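Local coordinates for protein titin (Homo sapiens, PDB 5JDD) that helps build the elastic I-band filament of striated muscle as a giant chain of immunoglobulin-like domains, and in full length also carries a probable serine/threonine kinase activity, at residues V34-K39 with H49-E54; L60-I65 with A84-E89; E72-A75 with L80-K83. All coordinates share one frame; numbering follows the deposited sequence. Where two conformers were deposited one is given.

Contact 1: V34-K39 with H49-E54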
ATOM      1  N   VAL A  34     -50.188  -1.479  -6.707  1.00 11.59           N
ATOM      2  CA  VAL A  34     -49.297  -1.789  -5.594  0.59 13.48           C
ATOM      3  C   VAL A  34     -48.724  -0.520  -4.998  1.00 12.73           C
ATOM      4  O   VAL A  34     -48.701   0.533  -5.641  1.00 14.31           O
ATOM      5  CB  VAL A  34     -48.116  -2.679  -6.026  0.59 15.63           C
ATOM      6  CG1 VAL A  34     -48.616  -4.003  -6.561  0.59 25.10           C
ATOM      7  CG2 VAL A  34     -47.253  -1.966  -7.064  0.59 13.10           C
ATOM      8  N   LYS A  35     -48.300  -0.611  -3.743  1.00 11.30           N
ATOM      9  CA  LYS A  35     -47.551   0.456  -3.095  0.50  9.95           C
ATOM     10  C   LYS A  35     -46.316  -0.133  -2.441  1.00  9.94           C
ATOM     11  O   LYS A  35     -46.329  -1.285  -2.009  1.00 14.39           O
ATOM     12  CB  LYS A  35     -48.398   1.148  -2.024  0.50 11.97           C
ATOM     13  CG  LYS A  35     -49.513   2.017  -2.579  0.50 13.61           C
ATOM     14  CD  LYS A  35     -50.315   2.655  -1.453  0.50 16.01           C
ATOM     15  CE  LYS A  35     -51.364   3.604  -2.004  0.50 14.71           C
ATOM     16  NZ  LYS A  35     -52.189   4.237  -0.934  0.50 19.87           N
ATOM     17  N   TRP A  36     -45.252   0.659  -2.359  1.00  9.63           N
ATOM     18  CA  TRP A  36     -44.054   0.257  -1.631  1.00 10.27           C
ATOM     19  C   TRP A  36     -43.772   1.241  -0.506  1.00 12.32           C
ATOM     20  O   TRP A  36     -43.996   2.451  -0.661  1.00 13.56           O
ATOM     21  CB  TRP A  36     -42.846   0.218  -2.563  1.00 10.95           C
ATOM     22  CG  TRP A  36     -42.913  -0.827  -3.622  1.00 10.33           C
ATOM     23  CD1 TRP A  36     -43.499  -0.711  -4.849  1.00 11.98           C
ATOM     24  CD2 TRP A  36     -42.371  -2.152  -3.556  1.00 10.94           C
ATOM     25  NE1 TRP A  36     -43.341  -1.880  -5.557  1.00 12.59           N
ATOM     26  CE2 TRP A  36     -42.653  -2.779  -4.785  1.00 10.86           C
ATOM     27  CE3 TRP A  36     -41.661  -2.862  -2.577  1.00 11.11           C
ATOM     28  CZ2 TRP A  36     -42.253  -4.090  -5.066  1.00 13.22           C
ATOM     29  CZ3 TRP A  36     -41.257  -4.162  -2.858  1.00 12.84           C
ATOM     30  CH2 TRP A  36     -41.560  -4.764  -4.095  1.00 13.08           C
ATOM     31  N   PHE A  37     -43.283   0.718   0.622  1.00 10.72           N
ATOM     32  CA  PHE A  37     -42.956   1.533   1.798  1.00 12.29           C
ATOM     33  C   PHE A  37     -41.553   1.273   2.334  1.00 13.23           C
ATOM     34  O   PHE A  37     -41.065   0.142   2.294  1.00 13.39           O
ATOM     35  CB  PHE A  37     -43.956   1.256   2.921  1.00 11.91           C
ATOM     36  CG  PHE A  37     -45.359   1.713   2.621  1.00 13.00           C
ATOM     37  CD1 PHE A  37     -46.214   0.931   1.860  1.00 13.38           C
ATOM     38  CD2 PHE A  37     -45.821   2.923   3.119  1.00 15.04           C
ATOM     39  CE1 PHE A  37     -47.511   1.355   1.588  1.00 17.00           C
ATOM     40  CE2 PHE A  37     -47.119   3.354   2.853  1.00 16.56           C
ATOM     41  CZ  PHE A  37     -47.958   2.572   2.087  1.00 17.32           C
ATOM     42  N   HIS A  38     -40.915   2.323   2.848  1.00 13.75           N
ATOM     43  CA  HIS A  38     -39.631   2.202   3.534  1.00 15.12           C
ATOM     44  C   HIS A  38     -39.666   3.225   4.655  1.00 19.02           C
ATOM     45  O   HIS A  38     -40.070   4.365   4.434  1.00 17.01           O
ATOM     46  CB  HIS A  38     -38.494   2.488   2.552  1.00 14.10           C
ATOM     47  CG  HIS A  38     -37.123   2.494   3.161  1.00 16.17           C
ATOM     48  ND1 HIS A  38     -36.536   1.373   3.707  1.00 22.63           N
ATOM     49  CD2 HIS A  38     -36.203   3.482   3.255  1.00 17.31           C
ATOM     50  CE1 HIS A  38     -35.319   1.675   4.130  1.00 19.40           C
ATOM     51  NE2 HIS A  38     -35.095   2.951   3.871  1.00 21.09           N
ATOM     52  N   LYS A  39     -39.265   2.809   5.855  1.00 17.55           N
ATOM     53  CA  LYS A  39     -39.346   3.666   7.044  1.00 24.10           C
ATOM     54  C   LYS A  39     -40.730   4.295   7.226  1.00 23.79           C
ATOM     55  O   LYS A  39     -40.846   5.481   7.561  1.00 25.53           O
ATOM     56  CB  LYS A  39     -38.254   4.739   7.017  1.00 23.54           C
ATOM     57  CG  LYS A  39     -36.844   4.167   7.104  1.00 28.82           C
ATOM     58  CD  LYS A  39     -35.793   5.268   7.092  1.00 32.69           C
ATOM     59  CE  LYS A  39     -34.404   4.695   6.848  1.00 40.45           C
ATOM     60  NZ  LYS A  39     -33.412   5.737   6.441  1.00 41.46           N
ATOM     61  N   HIS A  49     -35.579   6.094  -7.052  1.00 14.30           N
ATOM     62  CA  HIS A  49     -36.568   5.015  -7.041  1.00 11.95           C
ATOM     63  C   HIS A  49     -37.356   4.937  -8.335  1.00 12.61           C
ATOM     64  O   HIS A  49     -37.906   5.936  -8.805  1.00 15.31           O
ATOM     65  CB  HIS A  49     -37.556   5.226  -5.893  1.00 13.54           C
ATOM     66  CG  HIS A  49     -36.908   5.396  -4.558  1.00 16.78           C
ATOM     67  ND1 HIS A  49     -36.712   6.630  -3.976  1.00 30.14           N
ATOM     68  CD2 HIS A  49     -36.409   4.487  -3.689  1.00 16.39           C
ATOM     69  CE1 HIS A  49     -36.120   6.474  -2.804  1.00 31.02           C
ATOM     70  NE2 HIS A  49     -35.924   5.181  -2.607  1.00 17.47           N
ATOM     71  N   ARG A  50     -37.420   3.745  -8.911  1.00 11.55           N
ATOM     72  CA  ARG A  50     -38.265   3.502 -10.065  1.00 11.37           C
ATOM     73  C   ARG A  50     -39.271   2.416  -9.733  1.00 14.33           C
ATOM     74  O   ARG A  50     -38.916   1.350  -9.226  1.00 15.52           O
ATOM     75  CB  ARG A  50     -37.434   3.050 -11.260  1.00 19.43           C
ATOM     76  CG  ARG A  50     -38.258   2.730 -12.495  1.00 33.81           C
ATOM     77  CD  ARG A  50     -37.381   2.583 -13.728  1.00 42.77           C
ATOM     78  NE  ARG A  50     -36.583   3.785 -13.937  1.00 52.17           N
ATOM     79  CZ  ARG A  50     -35.314   3.911 -13.561  1.00 61.85           C
ATOM     80  NH1 ARG A  50     -34.695   2.899 -12.967  1.00 67.58           N
ATOM     81  NH2 ARG A  50     -34.665   5.048 -13.778  1.00 60.96           N
ATOM     82  N   LEU A  51     -40.530   2.696 -10.023  1.00 14.37           N
ATOM     83  CA  LEU A  51     -41.614   1.743  -9.814  0.54 12.04           C
ATOM     84  C   LEU A  51     -42.054   1.235 -11.172  1.00 14.71           C
ATOM     85  O   LEU A  51     -42.467   2.020 -12.027  1.00 18.78           O
ATOM     86  CB  LEU A  51     -42.794   2.416  -9.118  0.54 13.91           C
ATOM     87  CG  LEU A  51     -42.521   3.017  -7.743  0.54 16.80           C
ATOM     88  CD1 LEU A  51     -43.756   3.729  -7.207  0.54 20.09           C
ATOM     89  CD2 LEU A  51     -42.097   1.921  -6.807  0.54 13.95           C
ATOM     90  N   VAL A  52     -41.954  -0.073 -11.388  1.00 12.85           N
ATOM     91  CA  VAL A  52     -42.326  -0.644 -12.676  1.00 15.01           C
ATOM     92  C   VAL A  52     -43.334  -1.764 -12.496  1.00 14.88           C
ATOM     93  O   VAL A  52     -43.040  -2.770 -11.856  1.00 15.70           O
ATOM     94  CB  VAL A  52     -41.103  -1.190 -13.435  1.00 17.10           C
ATOM     95  CG1 VAL A  52     -41.529  -1.779 -14.772  1.00 24.73           C
ATOM     96  CG2 VAL A  52     -40.087  -0.093 -13.653  1.00 22.40           C
ATOM     97  N   SER A  53     -44.528  -1.585 -13.050  1.00 15.95           N
ATOM     98  CA  SER A  53     -45.521  -2.650 -13.074  1.00 16.28           C
ATOM     99  C   SER A  53     -45.620  -3.206 -14.495  1.00 20.99           C
ATOM    100  O   SER A  53     -45.712  -2.449 -15.461  1.00 27.09           O
ATOM    101  CB  SER A  53     -46.886  -2.140 -12.599  1.00 17.22           C
ATOM    102  OG  SER A  53     -46.898  -1.875 -11.200  1.00 19.84           O
ATOM    103  N   GLU A  54     -45.572  -4.529 -14.622  1.00 17.66           N
ATOM    104  CA  GLU A  54     -45.714  -5.172 -15.921  1.00 19.22           C
ATOM    105  C   GLU A  54     -46.604  -6.391 -15.739  1.00 15.40           C
ATOM    106  O   GLU A  54     -46.148  -7.440 -15.267  1.00 16.32           O
ATOM    107  CB  GLU A  54     -44.347  -5.582 -16.473  1.00 22.62           C
ATOM    108  CG  GLU A  54     -44.270  -5.651 -18.001  1.00 30.23           C
ATOM    109  CD  GLU A  54     -45.049  -6.818 -18.597  1.00 38.45           C
ATOM    110  OE1 GLU A  54     -46.112  -6.575 -19.207  1.00 39.46           O
ATOM    111  OE2 GLU A  54     -44.588  -7.974 -18.468  1.00 43.08           O
TER
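Apolar packing carries most of this contact, and it is centred on Trp-36 and Leu-51. The methyl CD2 of Leu-51 sits 3.6 Å from CD1 of Trp-36, on the five-membered ring of the indole, and lies 4.2 Å from NE1 beside it. The methyl approaches the ring plane obliquely, and the two side chains run alongside one another, headed opposite ways. In Trp-36 the indole is set anti to the carbonyl carbon (chi1 -66°) and turned across the chain (chi2 87°), which brings CD1 and NE1 to the Leu-51 methyl. The indole also packs on Phe-23, Val-25 and Ala-75, its CZ3 meeting CB of Ala-75. Leu-51 also touches Leu-60 and Pro-45.

A second, looser touch joins an apolar group to a polar one: CG2 of Val-34 stands 4.2 Å from OG of Ser-53. This is only a loose apposition of a methyl and an oxygen; the polar partner of the hydroxyl is ND1 of His-58 on the adjacent strand. Val-34 and Leu-51 each occupy two conformations, so their exact distances hold for one of them.

No hydrogen bond crosses between the segments. Each strand is bonded within its own sheet, 35-38 to 71-77 through Phe-37 and Thr-74, 49-54 to 57-62 through Arg-50 and Met-61. The facing backbones remain well apart, with CA of Trp-36 and CA of Leu-51 separated by 8.7 Å. Side chains alone bridge two sheets here, with the core tryptophan of strand C meeting strand D, as in the beta sandwich of the immunoglobulin I-set fold.

Contact 2: L60-I65 with A84-E89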
ATOM      1  N   LEU A  60     -39.653  -2.643  -7.578  1.00 10.03           N
ATOM      2  CA  LEU A  60     -39.084  -1.409  -7.052  1.00  8.44           C
ATOM      3  C   LEU A  60     -37.589  -1.471  -7.302  1.00  9.44           C
ATOM      4  O   LEU A  60     -36.905  -2.365  -6.802  1.00 10.27           O
ATOM      5  CB  LEU A  60     -39.341  -1.297  -5.553  1.00  9.50           C
ATOM      6  CG  LEU A  60     -38.548  -0.219  -4.811  1.00  9.58           C
ATOM      7  CD1 LEU A  60     -38.900   1.158  -5.335  1.00 13.32           C
ATOM      8  CD2 LEU A  60     -38.820  -0.306  -3.315  1.00 11.20           C
ATOM      9  N   MET A  61     -37.088  -0.534  -8.093  1.00 10.37           N
ATOM     10  CA  MET A  61     -35.667  -0.475  -8.397  1.00 10.48           C
ATOM     11  C   MET A  61     -35.042   0.687  -7.643  1.00 12.35           C
ATOM     12  O   MET A  61     -35.576   1.801  -7.628  1.00 13.48           O
ATOM     13  CB  MET A  61     -35.463  -0.322  -9.906  1.00 13.45           C
ATOM     14  CG  MET A  61     -36.152  -1.407 -10.736  1.00 27.11           C
ATOM     15  SD  MET A  61     -36.006  -1.075 -12.504  1.00 43.62           S
ATOM     16  CE  MET A  61     -37.255  -2.177 -13.160  1.00 61.23           C
ATOM     17  N   LEU A  62     -33.917   0.416  -6.998  1.00 11.73           N
ATOM     18  CA  LEU A  62     -33.195   1.430  -6.249  1.00 11.09           C
ATOM     19  C   LEU A  62     -31.852   1.643  -6.921  1.00 14.29           C
ATOM     20  O   LEU A  62     -31.031   0.719  -7.027  1.00 14.17           O
ATOM     21  CB  LEU A  62     -32.992   0.993  -4.798  1.00 12.03           C
ATOM     22  CG  LEU A  62     -34.206   0.415  -4.063  1.00 16.38           C
ATOM     23  CD1 LEU A  62     -33.805  -0.096  -2.686  1.00 27.70           C
ATOM     24  CD2 LEU A  62     -35.283   1.446  -3.939  1.00 25.49           C
ATOM     25  N   GLN A  63     -31.621   2.867  -7.369  1.00 12.64           N
ATOM     26  CA  GLN A  63     -30.427   3.168  -8.140  1.00 14.02           C
ATOM     27  C   GLN A  63     -29.375   3.837  -7.269  1.00 16.38           C
ATOM     28  O   GLN A  63     -29.706   4.649  -6.407  1.00 19.39           O
ATOM     29  CB  GLN A  63     -30.800   4.034  -9.346  1.00 21.60           C
ATOM     30  CG  GLN A  63     -31.824   3.350 -10.248  1.00 31.61           C
ATOM     31  CD  GLN A  63     -32.452   4.282 -11.261  1.00 47.30           C
ATOM     32  OE1 GLN A  63     -32.550   3.951 -12.442  1.00 55.05           O
ATOM     33  NE2 GLN A  63     -32.899   5.447 -10.804  1.00 47.71           N
ATOM     34  N   ASN A  64     -28.114   3.453  -7.478  1.00 14.80           N
ATOM     35  CA  ASN A  64     -26.971   4.079  -6.802  1.00 18.37           C
ATOM     36  C   ASN A  64     -27.147   4.102  -5.287  1.00 15.90           C
ATOM     37  O   ASN A  64     -27.117   5.162  -4.667  1.00 17.45           O
ATOM     38  CB  ASN A  64     -26.736   5.498  -7.349  1.00 17.66           C
ATOM     39  CG  ASN A  64     -25.392   6.087  -6.933  1.00 34.49           C
ATOM     40  OD1 ASN A  64     -24.519   5.391  -6.413  1.00 31.49           O
ATOM     41  ND2 ASN A  64     -25.224   7.385  -7.171  1.00 39.93           N
ATOM     42  N   ILE A  65     -27.327   2.923  -4.692  1.00 12.98           N
ATOM     43  CA  ILE A  65     -27.723   2.849  -3.283  1.00 12.34           C
ATOM     44  C   ILE A  65     -26.692   3.419  -2.325  1.00 13.02           C
ATOM     45  O   ILE A  65     -25.479   3.357  -2.560  1.00 13.76           O
ATOM     46  CB  ILE A  65     -28.092   1.422  -2.829  1.00 11.61           C
ATOM     47  CG1 ILE A  65     -26.901   0.472  -2.992  1.00 10.59           C
ATOM     48  CG2 ILE A  65     -29.313   0.901  -3.591  1.00 12.78           C
ATOM     49  CD1 ILE A  65     -27.251  -0.962  -2.614  1.00 14.50           C
ATOM     50  N   ALA A  84     -39.132  -7.389   2.667  1.00 10.90           N
ATOM     51  CA  ALA A  84     -37.770  -7.879   2.476  1.00 11.42           C
ATOM     52  C   ALA A  84     -36.790  -6.787   2.869  1.00 12.98           C
ATOM     53  O   ALA A  84     -37.164  -5.618   2.982  1.00 13.56           O
ATOM     54  CB  ALA A  84     -37.543  -8.310   1.029  1.00 14.30           C
ATOM     55  N   LYS A  85     -35.529  -7.157   3.064  1.00 11.80           N
ATOM     56  CA  LYS A  85     -34.543  -6.190   3.516  1.00 12.32           C
ATOM     57  C   LYS A  85     -33.427  -5.981   2.524  1.00 10.14           C
ATOM     58  O   LYS A  85     -33.024  -6.912   1.821  1.00 11.42           O
ATOM     59  CB  LYS A  85     -33.947  -6.618   4.860  1.00 13.05           C
ATOM     60  CG  LYS A  85     -34.948  -6.557   5.997  1.00 14.15           C
ATOM     61  CD  LYS A  85     -34.381  -7.130   7.286  1.00 17.03           C
ATOM     62  CE  LYS A  85     -35.401  -6.984   8.400  1.00 16.47           C
ATOM     63  NZ  LYS A  85     -34.914  -7.630   9.657  1.00 23.25           N
ATOM     64  N   LEU A  86     -32.921  -4.750   2.495  1.00  9.44           N
ATOM     65  CA  LEU A  86     -31.694  -4.425   1.779  1.00  9.22           C
ATOM     66  C   LEU A  86     -30.562  -4.277   2.787  1.00 10.47           C
ATOM     67  O   LEU A  86     -30.673  -3.502   3.742  1.00 12.41           O
ATOM     68  CB  LEU A  86     -31.855  -3.109   1.006  1.00 10.67           C
ATOM     69  CG  LEU A  86     -30.581  -2.523   0.373  1.00 11.64           C
ATOM     70  CD1 LEU A  86     -29.995  -3.431  -0.694  1.00 12.72           C
ATOM     71  CD2 LEU A  86     -30.848  -1.152  -0.219  1.00 13.15           C
ATOM     72  N   PHE A  87     -29.484  -5.025   2.580  1.00  9.18           N
ATOM     73  CA  PHE A  87     -28.256  -4.840   3.338  1.00 10.61           C
ATOM     74  C   PHE A  87     -27.231  -4.228   2.403  1.00 12.18           C
ATOM     75  O   PHE A  87     -26.978  -4.753   1.310  1.00 12.36           O
ATOM     76  CB  PHE A  87     -27.768  -6.190   3.863  1.00 11.46           C
ATOM     77  CG  PHE A  87     -28.705  -6.820   4.847  1.00 13.60           C
ATOM     78  CD1 PHE A  87     -28.698  -6.419   6.172  1.00 14.52           C
ATOM     79  CD2 PHE A  87     -29.603  -7.796   4.444  1.00 13.39           C
ATOM     80  CE1 PHE A  87     -29.563  -6.991   7.096  1.00 17.34           C
ATOM     81  CE2 PHE A  87     -30.481  -8.374   5.357  1.00 19.23           C
ATOM     82  CZ  PHE A  87     -30.460  -7.961   6.688  1.00 16.20           C
ATOM     83  N   VAL A  88     -26.657  -3.104   2.821  1.00 11.12           N
ATOM     84  CA  VAL A  88     -25.688  -2.387   1.996  1.00 12.06           C
ATOM     85  C   VAL A  88     -24.288  -2.662   2.510  1.00 15.25           C
ATOM     86  O   VAL A  88     -23.938  -2.246   3.614  1.00 16.33           O
ATOM     87  CB  VAL A  88     -25.956  -0.871   2.009  1.00 11.06           C
ATOM     88  CG1 VAL A  88     -24.951  -0.128   1.126  1.00 12.12           C
ATOM     89  CG2 VAL A  88     -27.379  -0.566   1.551  1.00 14.20           C
ATOM     90  N   GLU A  89     -23.480  -3.375   1.727  1.00 13.75           N
ATOM     91  CA  GLU A  89     -22.093  -3.589   2.114  1.00 11.93           C
ATOM     92  C   GLU A  89     -21.305  -2.327   1.768  1.00 12.13           C
ATOM     93  O   GLU A  89     -21.527  -1.719   0.719  1.00 15.15           O
ATOM     94  CB  GLU A  89     -21.497  -4.844   1.450  1.00 14.14           C
ATOM     95  CG  GLU A  89     -22.143  -6.145   1.946  1.00 17.83           C
ATOM     96  CD  GLU A  89     -21.379  -7.405   1.565  1.00 24.18           C
ATOM     97  OE1 GLU A  89     -20.368  -7.318   0.836  1.00 21.95           O
ATOM     98  OE2 GLU A  89     -21.805  -8.501   1.996  1.00 25.48           O
TER
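Leu-62 and Leu-86 point their branched ends at one another, tip to tip, with CD1 of Leu-62 and CD2 of Leu-86 4.0 Å apart. In Leu-86 CG stands opposite the backbone N; this chi1 of 171° carries CG toward the other segment, and the fork there gives each methyl its own neighbour: CD2 goes to Leu-62, and CD1 of Leu-86 lies 4.2 Å from CD1 of Ile-65.

Ile-65 also comes head-on to Leu-86. Its CG1 branch takes the hindered place between backbone N and carbonyl carbon (chi1 61°), and the chain then runs straight out to CD1, the one atom that makes both of its contacts here. CD1 of Ile-65 also lies 4.2 Å from CG2 of Val-88; these two side chains do not meet end to end but pass one another flank by flank. Ile-65 CD1 thus faces two residues of one strand that project to the same side, with Phe-87 turned away between them.

The contact is wholly apolar and mostly buried, and no hydrogen bond spans it. Tyr-73 lies against both Leu-62 and Leu-86, while Val-13 packs on Leu-86 and Ala-15 on Ile-65, so strand 13-16 closes a flank. Past Val-88 the chain leads toward the next domain; Glu-89, next along, is hydrogen-bonded to His-116 of the following domain.

In immunoglobulin terms, the end of strand E and the start of the E-F connection meet strand G across the interior of the sandwich, filling the end of the I-set core nearer the following domain.

Contact 3: E72-A75 with L80-K83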
ATOM      1  N   GLU A  72     -35.779  -2.259   5.782  1.00 13.16           N
ATOM      2  CA  GLU A  72     -36.888  -3.100   5.355  1.00 11.94           C
ATOM      3  C   GLU A  72     -37.825  -2.372   4.400  1.00 12.07           C
ATOM      4  O   GLU A  72     -38.226  -1.228   4.645  1.00 13.59           O
ATOM      5  CB  GLU A  72     -37.661  -3.587   6.579  1.00 14.66           C
ATOM      6  CG  GLU A  72     -38.677  -4.688   6.307  1.00 16.83           C
ATOM      7  CD  GLU A  72     -39.113  -5.371   7.590  1.00 18.04           C
ATOM      8  OE1 GLU A  72     -39.718  -4.689   8.450  1.00 22.67           O
ATOM      9  OE2 GLU A  72     -38.833  -6.581   7.743  1.00 21.19           O
ATOM     10  N   TYR A  73     -38.151  -3.043   3.302  1.00 11.85           N
ATOM     11  CA  TYR A  73     -39.077  -2.526   2.308  1.00 12.88           C
ATOM     12  C   TYR A  73     -40.323  -3.392   2.316  1.00 13.25           C
ATOM     13  O   TYR A  73     -40.229  -4.613   2.446  1.00 15.79           O
ATOM     14  CB  TYR A  73     -38.408  -2.532   0.929  1.00 11.50           C
ATOM     15  CG  TYR A  73     -37.330  -1.483   0.821  1.00 11.17           C
ATOM     16  CD1 TYR A  73     -36.069  -1.683   1.379  1.00 11.90           C
ATOM     17  CD2 TYR A  73     -37.583  -0.279   0.193  1.00 11.62           C
ATOM     18  CE1 TYR A  73     -35.094  -0.706   1.301  1.00 11.79           C
ATOM     19  CE2 TYR A  73     -36.619   0.703   0.101  1.00 11.23           C
ATOM     20  CZ  TYR A  73     -35.370   0.485   0.658  1.00 11.92           C
ATOM     21  OH  TYR A  73     -34.403   1.464   0.582  1.00 14.66           O
ATOM     22  N   THR A  74     -41.490  -2.760   2.198  1.00 10.06           N
ATOM     23  CA  THR A  74     -42.762  -3.459   2.218  1.00 12.64           C
ATOM     24  C   THR A  74     -43.527  -3.212   0.921  1.00 12.66           C
ATOM     25  O   THR A  74     -43.670  -2.065   0.481  1.00 13.57           O
ATOM     26  CB  THR A  74     -43.632  -2.989   3.397  1.00 12.88           C
ATOM     27  OG1 THR A  74     -42.898  -3.142   4.616  1.00 16.02           O
ATOM     28  CG2 THR A  74     -44.934  -3.787   3.481  1.00 14.77           C
ATOM     29  N   ALA A  75     -44.003  -4.293   0.305  1.00  9.88           N
ATOM     30  CA  ALA A  75     -44.950  -4.191  -0.799  1.00  9.68           C
ATOM     31  C   ALA A  75     -46.350  -4.425  -0.254  1.00 13.41           C
ATOM     32  O   ALA A  75     -46.581  -5.383   0.482  1.00 12.17           O
ATOM     33  CB  ALA A  75     -44.635  -5.202  -1.876  1.00 12.26           C
ATOM     34  N   LEU A  80     -52.931  -7.243   1.620  1.00 22.36           N
ATOM     35  CA  LEU A  80     -51.816  -8.184   1.689  1.00 21.06           C
ATOM     36  C   LEU A  80     -50.512  -7.410   1.711  1.00 21.16           C
ATOM     37  O   LEU A  80     -50.349  -6.432   0.979  1.00 23.40           O
ATOM     38  CB  LEU A  80     -51.820  -9.126   0.483  1.00 24.35           C
ATOM     39  CG  LEU A  80     -53.114  -9.899   0.218  1.00 30.32           C
ATOM     40  CD1 LEU A  80     -53.062 -10.534  -1.161  1.00 31.83           C
ATOM     41  CD2 LEU A  80     -53.341 -10.956   1.285  1.00 33.69           C
ATOM     42  N   GLU A  81     -49.586  -7.844   2.557  1.00 17.49           N
ATOM     43  CA  GLU A  81     -48.272  -7.219   2.623  1.00 16.63           C
ATOM     44  C   GLU A  81     -47.187  -8.273   2.579  1.00 19.59           C
ATOM     45  O   GLU A  81     -47.400  -9.425   2.966  1.00 23.62           O
ATOM     46  CB  GLU A  81     -48.123  -6.386   3.895  1.00 21.69           C
ATOM     47  CG  GLU A  81     -49.185  -5.321   4.078  1.00 30.09           C
ATOM     48  CD  GLU A  81     -48.978  -4.517   5.344  1.00 40.58           C
ATOM     49  OE1 GLU A  81     -47.901  -4.664   5.965  1.00 39.06           O
ATOM     50  OE2 GLU A  81     -49.893  -3.746   5.716  1.00 42.34           O
ATOM     51  N   CYS A  82     -46.018  -7.869   2.100  1.00 15.31           N
ATOM     52  CA  CYS A  82     -44.828  -8.703   2.184  1.00 14.40           C
ATOM     53  C   CYS A  82     -43.606  -7.807   2.305  1.00 14.47           C
ATOM     54  O   CYS A  82     -43.588  -6.681   1.802  1.00 17.05           O
ATOM     55  CB  CYS A  82     -44.705  -9.654   0.986  1.00 20.79           C
ATOM     56  SG  CYS A  82     -44.930  -8.886  -0.631  1.00 27.35           S
ATOM     57  N   LYS A  83     -42.589  -8.311   2.989  1.00 13.78           N
ATOM     58  CA  LYS A  83     -41.438  -7.505   3.344  1.00 14.92           C
ATOM     59  C   LYS A  83     -40.142  -8.196   2.972  1.00 13.33           C
ATOM     60  O   LYS A  83     -40.055  -9.426   2.964  1.00 13.98           O
ATOM     61  CB  LYS A  83     -41.433  -7.242   4.852  1.00 17.58           C
ATOM     62  CG  LYS A  83     -42.573  -6.382   5.348  1.00 21.69           C
ATOM     63  CD  LYS A  83     -42.642  -6.410   6.868  1.00 26.43           C
ATOM     64  CE  LYS A  83     -43.853  -5.637   7.385  1.00 37.07           C
ATOM     65  NZ  LYS A  83     -43.720  -4.168   7.160  1.00 38.96           N
TER
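Lys-83 gives a hydrogen bond from NZ to OG1 of Thr-74, 2.9 Å away, joining two side chains that lie side by side and point the same way from the sheet. The lysine chain is extended as far as CE and bends at the last torsion (chi4 -69°), which turns the amino group toward the threonine hydroxyl. Below them the backbones pair in antiparallel fashion: Ala-75 and Cys-82 form the hydrogen-bonded pair, N of Ala-75 to O of Cys-82 at 2.8 Å and N of Cys-82 to O of Ala-75 at 3.0 Å. Thr-74 and Lys-83 are the adjoining non-hydrogen-bonded pair, where CA of Lys-83 lies 3.3 Å from O of Tyr-73 in a CA-H...O contact.

Glu-72 adds an electrostatic element that is not a salt bridge, since its OE1 stays 4.2 Å from NZ of Lys-83. Its carboxylate instead rests against the aliphatic part of the lysine, OE1 3.7 Å from CD, and the two chains cross at a slant. On the far face of the sheet from Thr-74 and Lys-83, the packing is apolar: CB of Ala-75 touches SG of Cys-82 at 3.9 Å. Ile-6 and Pro-10 also lie against this cysteine.

Tyr-73 turns away from strand 80-83 into the core, stacks on His-38 and hydrogen-bonds through OH to O of Asp-69, four residues back, which makes a tyrosine corner. The two paired strands form the F-G beta hairpin of an I-set immunoglobulin domain.

Overall arrangement
All three contacts belong to the first of three immunoglobulin domains in the tandem, and their centres lie 10 to 14 Å apart. Contact 1 closes before the others begin, whereas contact 3 is nested in the loop that contact 2 closes. Contacts 1 and 2 span the sandwich, each joining one of the neighbouring strands 49-54 and 57-62 to the opposite sheet. Contact 3 lies within that opposite sheet, where strand 71-77 pairs with 80-89 on one side and 35-38 on the other. Strand 80-89 serves contacts 2 and 3. Contacts 1 and 2 hold the two sheets together, and contact 3 holds one of them internally, in a domain that is one unit of the extended titin chain.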